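Long-range contacts in nuclear fusion protein BIK1 (Saccharomyces cerevisiae, PDB 6FC6), which is required for nuclear fusion, chromosome disjunction and nuclear segregation in mitosis, its CAP-Gly domain here binding a peptide from the C-terminal ETF tail of Bim1: residues G22-V27 against A38-L43; G47-S52 against G67-L72. All coordinates share one frame; numbering follows the deposited sequence.

Interaction 1. Residues G22-V27 against A38-L43; sequences GQLKYV and AGVDLL
Lys25 and Tyr26 both face Gly39 across the antiparallel hairpin of the CAP-Gly sheet, forming a classic beta bulge that shifts the register by one between Leu24 and Tyr26. The Gly39 carbonyl oxygen records it: Lys25 N donates to Gly39 O at 2.7 Å (C=O...N angle 161°), while the bond from Tyr26 N to the same oxygen is weak. Within the bulge Gly39 N donates to Tyr26 O, and before it Gln23 and Asp41 form a hydrogen-bonded pair, with Asp41 N to Gln23 O at 2.9 Å in the carbonyl plane. The strands leave little room at Gly39, where a beta carbon would come about 3.1 Å from Tyr26 CB. On the face of Leu24, Val40 and Ala38, the branches meet at normal van der Waals distance, Leu24 CD1 3.8 Å from Ala38 CB; Ile79 and Val75 of helix 72-81 cover this side. The other side opens to solvent in part at Gln23, Lys25 and Tyr26, while Asp41 is buried and the Tyr26 ring meets Tyr58 edge-to-face. There Lys25 and Asp41 extend in a common direction and touch through carbon, Lys25 CD to Asp41 CB at 3.7 Å. Lys25 NZ remains 4.6 Å from Asp41 OD2, too far for a salt bridge, and bonds instead to Gln60 O. Asp41 CG lies beside the carbonyl carbon (chi1 -176°), and OD1 accepts from Leu43 N in an Asx turn and from Ser66 OG, OD2 from Glu62 N. Neutral donors thus hold the buried carboxylate, the nearby ammonium probably adding only longer-range stabilisation.

Interaction 2. Residues G47-S52 against G67-L72; sequences GKNDGS and GLFIQL
Gly67 O takes two backbone hydrogen bonds, from Lys48 N at 2.8 Å and from Asn49 N at 3.0 Å with a more bent N-H...O angle of 143°, the mark of a classic beta bulge. By it the loop 47-52 of the CAP-Gly domain joins the start of strand 67-71 through a single antiparallel bridge. A third backbone bond, from Gly67 N to Asn49 O, completes it.

Side-chain hydrogen bonds shape the loop itself. Asn49 OD1 accepts from Gly51 N at 2.7 Å in an Asx turn, and Asp50 OD1 forms a second with Ser52 N while also receiving Ser52 OG. In Asn49, chi1 of 65° sets CG between the backbone N and the carbonyl carbon; the amide then packs against Gly67, OD1 3.3 Å from Gly67 C. A beta carbon on Gly67 would clash with that oxygen.

Apolar contact comes from Lys48, whose CG lies 3.7 Å from Leu68 CD1. Its NZ and Asn49 ND2 both hydrogen-bond to the backbone of the bound peptide, placing this contact at the peptide-binding site. An alanine at Asn49 would probably leave Gly51 N without its side-chain acceptor, the peptide without one donor, and Phe69 without its amide contact. At that ring the Asn49 and Phe69 side chains cross at about a right angle, amide and ring planes 44° apart, with Asn49 ND2 3.4 Å from Phe69 CD2.

Overall arrangement
From the N terminus, strand 20-28 comes first, a loop of residues 29-36 leads to strand 37-41, and interaction 1 closes that hairpin. The chain then leaves the sheet through loop 47-52, passes the small strand pair 52-53 and 56-57, and returns as strand 67-71, where interaction 2 closes the second, larger excursion. The two are in series, neither nesting nor crossing, with centres about 7 Å apart. They meet because strands 37-41 and 67-71 are sheet neighbours: Ala38 N lies 2.8 Å from Ile70 O, a probable hydrogen bond, and Leu42 CD1 packs 3.8 Å from Gly47 CA. The central hairpin is thereby tied to the peptide-binding loop through one four-stranded antiparallel sheet.

Interaction 1. Residues G22-V27 against A38-L43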
loop_
_atom_site.group_PDB
_atom_site.type_symbol
_atom_site.label_atom_id
_atom_site.label_comp_id
_atom_site.label_asym_id
_atom_site.label_seq_id
_atom_site.Cartn_x
_atom_site.Cartn_y
_atom_site.Cartn_z
ATOM N N GLY A 22 -5.609 -0.738 -7.145
ATOM C CA GLY A 22 -5.487 -0.156 -5.817
ATOM C C GLY A 22 -4.883 1.243 -5.840
ATOM O O GLY A 22 -4.050 1.531 -6.694
ATOM N N GLN A 23 -5.320 2.097 -4.923
ATOM C CA GLN A 23 -4.742 3.417 -4.798
ATOM C C GLN A 23 -3.564 3.367 -3.786
ATOM O O GLN A 23 -3.719 2.917 -2.663
ATOM C CB GLN A 23 -5.778 4.428 -4.352
ATOM C CG GLN A 23 -5.278 5.857 -4.498
ATOM C CD GLN A 23 -6.257 6.890 -4.026
ATOM O OE1 GLN A 23 -7.084 6.606 -3.225
ATOM N NE2 GLN A 23 -6.160 8.091 -4.558
ATOM N N LEU A 24 -2.409 3.864 -4.199
ATOM C CA LEU A 24 -1.240 3.910 -3.327
ATOM C C LEU A 24 -1.448 5.022 -2.264
ATOM O O LEU A 24 -1.633 6.180 -2.594
ATOM C CB LEU A 24 0.001 4.162 -4.141
ATOM C CG LEU A 24 1.295 4.279 -3.283
ATOM C CD1 LEU A 24 1.611 2.913 -2.703
ATOM C CD2 LEU A 24 2.482 4.783 -4.128
ATOM N N LYS A 25 -1.406 4.648 -1.008
ATOM C CA LYS A 25 -1.624 5.617 0.068
ATOM C C LYS A 25 -0.460 5.834 1.054
ATOM O O LYS A 25 -0.514 6.765 1.850
ATOM C CB LYS A 25 -2.919 5.291 0.805
ATOM C CG LYS A 25 -4.046 5.216 -0.211
ATOM C CD LYS A 25 -5.392 5.504 0.335
ATOM C CE LYS A 25 -5.727 6.940 0.132
ATOM N NZ LYS A 25 -6.962 7.175 0.876
ATOM N N TYR A 26 0.502 4.929 1.058
ATOM C CA TYR A 26 1.587 4.989 2.028
ATOM C C TYR A 26 2.750 4.248 1.470
ATOM O O TYR A 26 2.550 3.183 0.812
ATOM C CB TYR A 26 1.179 4.314 3.355
ATOM C CG TYR A 26 2.306 4.209 4.337
ATOM C CD1 TYR A 26 2.765 5.337 5.069
ATOM C CD2 TYR A 26 2.919 3.035 4.546
ATOM C CE1 TYR A 26 3.808 5.211 5.947
ATOM C CE2 TYR A 26 3.971 2.925 5.450
ATOM C CZ TYR A 26 4.395 4.027 6.138
ATOM O OH TYR A 26 5.452 3.837 7.056
ATOM N N VAL A 27 3.965 4.768 1.712
ATOM C CA VAL A 27 5.141 4.017 1.403
ATOM C C VAL A 27 6.111 4.133 2.568
ATOM O O VAL A 27 6.473 5.209 2.949
ATOM C CB VAL A 27 5.794 4.546 0.080
ATOM C CG1 VAL A 27 7.106 3.803 -0.123
ATOM C CG2 VAL A 27 4.886 4.288 -1.108
ATOM N N ALA A 38 4.227 -0.919 0.640
ATOM C CA ALA A 38 3.265 -0.009 0.042
ATOM C C ALA A 38 1.958 -0.270 0.765
ATOM O O ALA A 38 1.543 -1.419 0.866
ATOM C CB ALA A 38 3.119 -0.327 -1.413
ATOM N N GLY A 39 1.305 0.765 1.241
ATOM C CA GLY A 39 -0.028 0.672 1.760
ATOM C C GLY A 39 -0.956 1.117 0.645
ATOM O O GLY A 39 -0.820 2.237 0.113
ATOM N N VAL A 40 -1.890 0.236 0.290
ATOM C CA VAL A 40 -2.835 0.519 -0.765
ATOM C C VAL A 40 -4.268 0.373 -0.312
ATOM O O VAL A 40 -4.571 -0.413 0.552
ATOM C CB VAL A 40 -2.614 -0.368 -2.016
ATOM C CG1 VAL A 40 -1.193 -0.361 -2.501
ATOM C CG2 VAL A 40 -2.992 -1.799 -1.760
ATOM N N ASP A 41 -5.163 1.111 -0.933
ATOM C CA ASP A 41 -6.547 0.972 -0.653
ATOM C C ASP A 41 -7.152 0.252 -1.905
ATOM O O ASP A 41 -7.137 0.808 -3.012
ATOM C CB ASP A 41 -7.173 2.326 -0.494
ATOM C CG ASP A 41 -8.671 2.236 -0.079
ATOM O OD1 ASP A 41 -9.254 1.164 -0.205
ATOM O OD2 ASP A 41 -9.258 3.262 0.384
ATOM N N LEU A 42 -7.683 -0.938 -1.714
ATOM C CA LEU A 42 -8.245 -1.714 -2.868
ATOM C C LEU A 42 -9.711 -1.356 -3.195
ATOM O O LEU A 42 -10.280 -1.932 -4.090
ATOM C CB LEU A 42 -8.122 -3.182 -2.592
ATOM C CG LEU A 42 -6.710 -3.651 -2.340
ATOM C CD1 LEU A 42 -6.643 -5.009 -1.727
ATOM C CD2 LEU A 42 -5.906 -3.645 -3.627
ATOM N N LEU A 43 -10.305 -0.424 -2.468
ATOM C CA LEU A 43 -11.650 0.096 -2.720
ATOM C C LEU A 43 -12.757 -0.955 -2.735
ATOM O O LEU A 43 -13.796 -0.763 -3.355
ATOM C CB LEU A 43 -11.655 0.850 -4.058
ATOM C CG LEU A 43 -10.532 1.888 -4.223
ATOM C CD1 LEU A 43 -10.572 2.514 -5.608
ATOM C CD2 LEU A 43 -10.678 2.955 -3.168
#

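Interaction 2. Residues G47-S52 against G67-L72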
loop_
_atom_site.group_PDB
_atom_site.type_symbol
_atom_site.label_atom_id
_atom_site.label_comp_id
_atom_site.label_asym_id
_atom_site.label_seq_id
_atom_site.Cartn_x
_atom_site.Cartn_y
_atom_site.Cartn_z
ATOM N N GLY A 47 -8.919 -6.507 0.972
ATOM C CA GLY A 47 -7.682 -6.298 1.726
ATOM C C GLY A 47 -7.756 -6.922 3.086
ATOM O O GLY A 47 -8.474 -7.853 3.284
ATOM N N LYS A 48 -7.000 -6.426 4.032
ATOM C CA LYS A 48 -6.889 -6.985 5.360
ATOM C C LYS A 48 -7.108 -6.024 6.479
ATOM O O LYS A 48 -7.170 -6.469 7.624
ATOM C CB LYS A 48 -5.487 -7.617 5.537
ATOM C CG LYS A 48 -5.364 -8.866 4.697
ATOM C CD LYS A 48 -4.089 -9.636 4.957
ATOM C CE LYS A 48 -4.069 -10.950 4.157
ATOM N NZ LYS A 48 -2.717 -11.564 4.372
ATOM N N ASN A 49 -7.165 -4.704 6.222
ATOM C CA ASN A 49 -7.167 -3.743 7.310
ATOM C C ASN A 49 -7.797 -2.446 6.897
ATOM O O ASN A 49 -8.140 -2.245 5.741
ATOM C CB ASN A 49 -5.673 -3.510 7.804
ATOM C CG ASN A 49 -4.798 -2.859 6.727
ATOM O OD1 ASN A 49 -5.138 -1.800 6.170
ATOM N ND2 ASN A 49 -3.719 -3.525 6.375
ATOM N N ASP A 50 -7.939 -1.548 7.879
ATOM C CA ASP A 50 -8.486 -0.213 7.689
ATOM C C ASP A 50 -7.407 0.862 7.641
ATOM O O ASP A 50 -7.663 2.036 7.925
ATOM C CB ASP A 50 -9.442 0.106 8.852
ATOM C CG ASP A 50 -8.708 0.210 10.207
ATOM O OD1 ASP A 50 -7.518 -0.226 10.354
ATOM O OD2 ASP A 50 -9.328 0.690 11.155
ATOM N N GLY A 51 -6.181 0.492 7.266
ATOM C CA GLY A 51 -5.127 1.411 7.139
ATOM C C GLY A 51 -4.309 1.641 8.414
ATOM O O GLY A 51 -3.357 2.438 8.410
ATOM N N SER A 52 -4.666 0.946 9.496
ATOM C CA SER A 52 -3.950 1.005 10.719
ATOM C C SER A 52 -3.303 -0.355 11.039
ATOM O O SER A 52 -3.708 -1.357 10.491
ATOM C CB SER A 52 -4.887 1.442 11.837
ATOM O OG SER A 52 -5.611 0.313 12.296
ATOM N N GLY A 67 -7.887 -1.921 3.043
ATOM C CA GLY A 67 -6.470 -1.573 3.078
ATOM C C GLY A 67 -5.591 -2.800 3.097
ATOM O O GLY A 67 -5.993 -3.854 3.619
ATOM N N LEU A 68 -4.414 -2.683 2.478
ATOM C CA LEU A 68 -3.446 -3.806 2.465
ATOM C C LEU A 68 -1.994 -3.289 2.426
ATOM O O LEU A 68 -1.706 -2.304 1.723
ATOM C CB LEU A 68 -3.693 -4.638 1.228
ATOM C CG LEU A 68 -2.911 -5.939 1.085
ATOM C CD1 LEU A 68 -3.409 -6.949 2.149
ATOM C CD2 LEU A 68 -3.077 -6.493 -0.316
ATOM N N PHE A 69 -1.125 -3.889 3.230
ATOM C CA PHE A 69 0.302 -3.611 3.202
ATOM C C PHE A 69 0.934 -4.648 2.301
ATOM O O PHE A 69 0.775 -5.821 2.575
ATOM C CB PHE A 69 0.967 -3.665 4.565
ATOM C CG PHE A 69 0.554 -2.554 5.456
ATOM C CD1 PHE A 69 1.066 -1.261 5.258
ATOM C CD2 PHE A 69 -0.363 -2.752 6.487
ATOM C CE1 PHE A 69 0.677 -0.200 6.051
ATOM C CE2 PHE A 69 -0.769 -1.680 7.274
ATOM C CZ PHE A 69 -0.234 -0.392 7.064
ATOM N N ILE A 70 1.668 -4.233 1.269
ATOM C CA ILE A 70 2.340 -5.148 0.351
ATOM C C ILE A 70 3.823 -4.828 0.375
ATOM O O ILE A 70 4.172 -3.665 0.355
ATOM C CB ILE A 70 1.871 -4.960 -1.067
ATOM C CG1 ILE A 70 0.350 -5.127 -1.143
ATOM C CG2 ILE A 70 2.566 -6.016 -1.988
ATOM C CD1 ILE A 70 -0.248 -4.731 -2.489
ATOM N N GLN A 71 4.674 -5.837 0.362
ATOM C CA GLN A 71 6.137 -5.592 0.352
ATOM C C GLN A 71 6.470 -4.770 -0.853
ATOM O O GLN A 71 5.995 -5.058 -1.968
ATOM C CB GLN A 71 6.889 -6.893 0.266
ATOM C CG GLN A 71 6.732 -7.761 1.498
ATOM C CD GLN A 71 7.630 -8.992 1.391
ATOM O OE1 GLN A 71 7.922 -9.466 0.298
ATOM N NE2 GLN A 71 8.069 -9.501 2.518
ATOM N N LEU A 72 7.136 -3.661 -0.618
ATOM C CA LEU A 72 7.381 -2.688 -1.658
ATOM C C LEU A 72 8.024 -3.288 -2.922
ATOM O O LEU A 72 7.705 -2.871 -4.037
ATOM C CB LEU A 72 8.203 -1.549 -1.121
ATOM C CG LEU A 72 8.609 -0.476 -2.122
ATOM C CD1 LEU A 72 7.380 0.242 -2.680
ATOM C CD2 LEU A 72 9.571 0.506 -1.472
#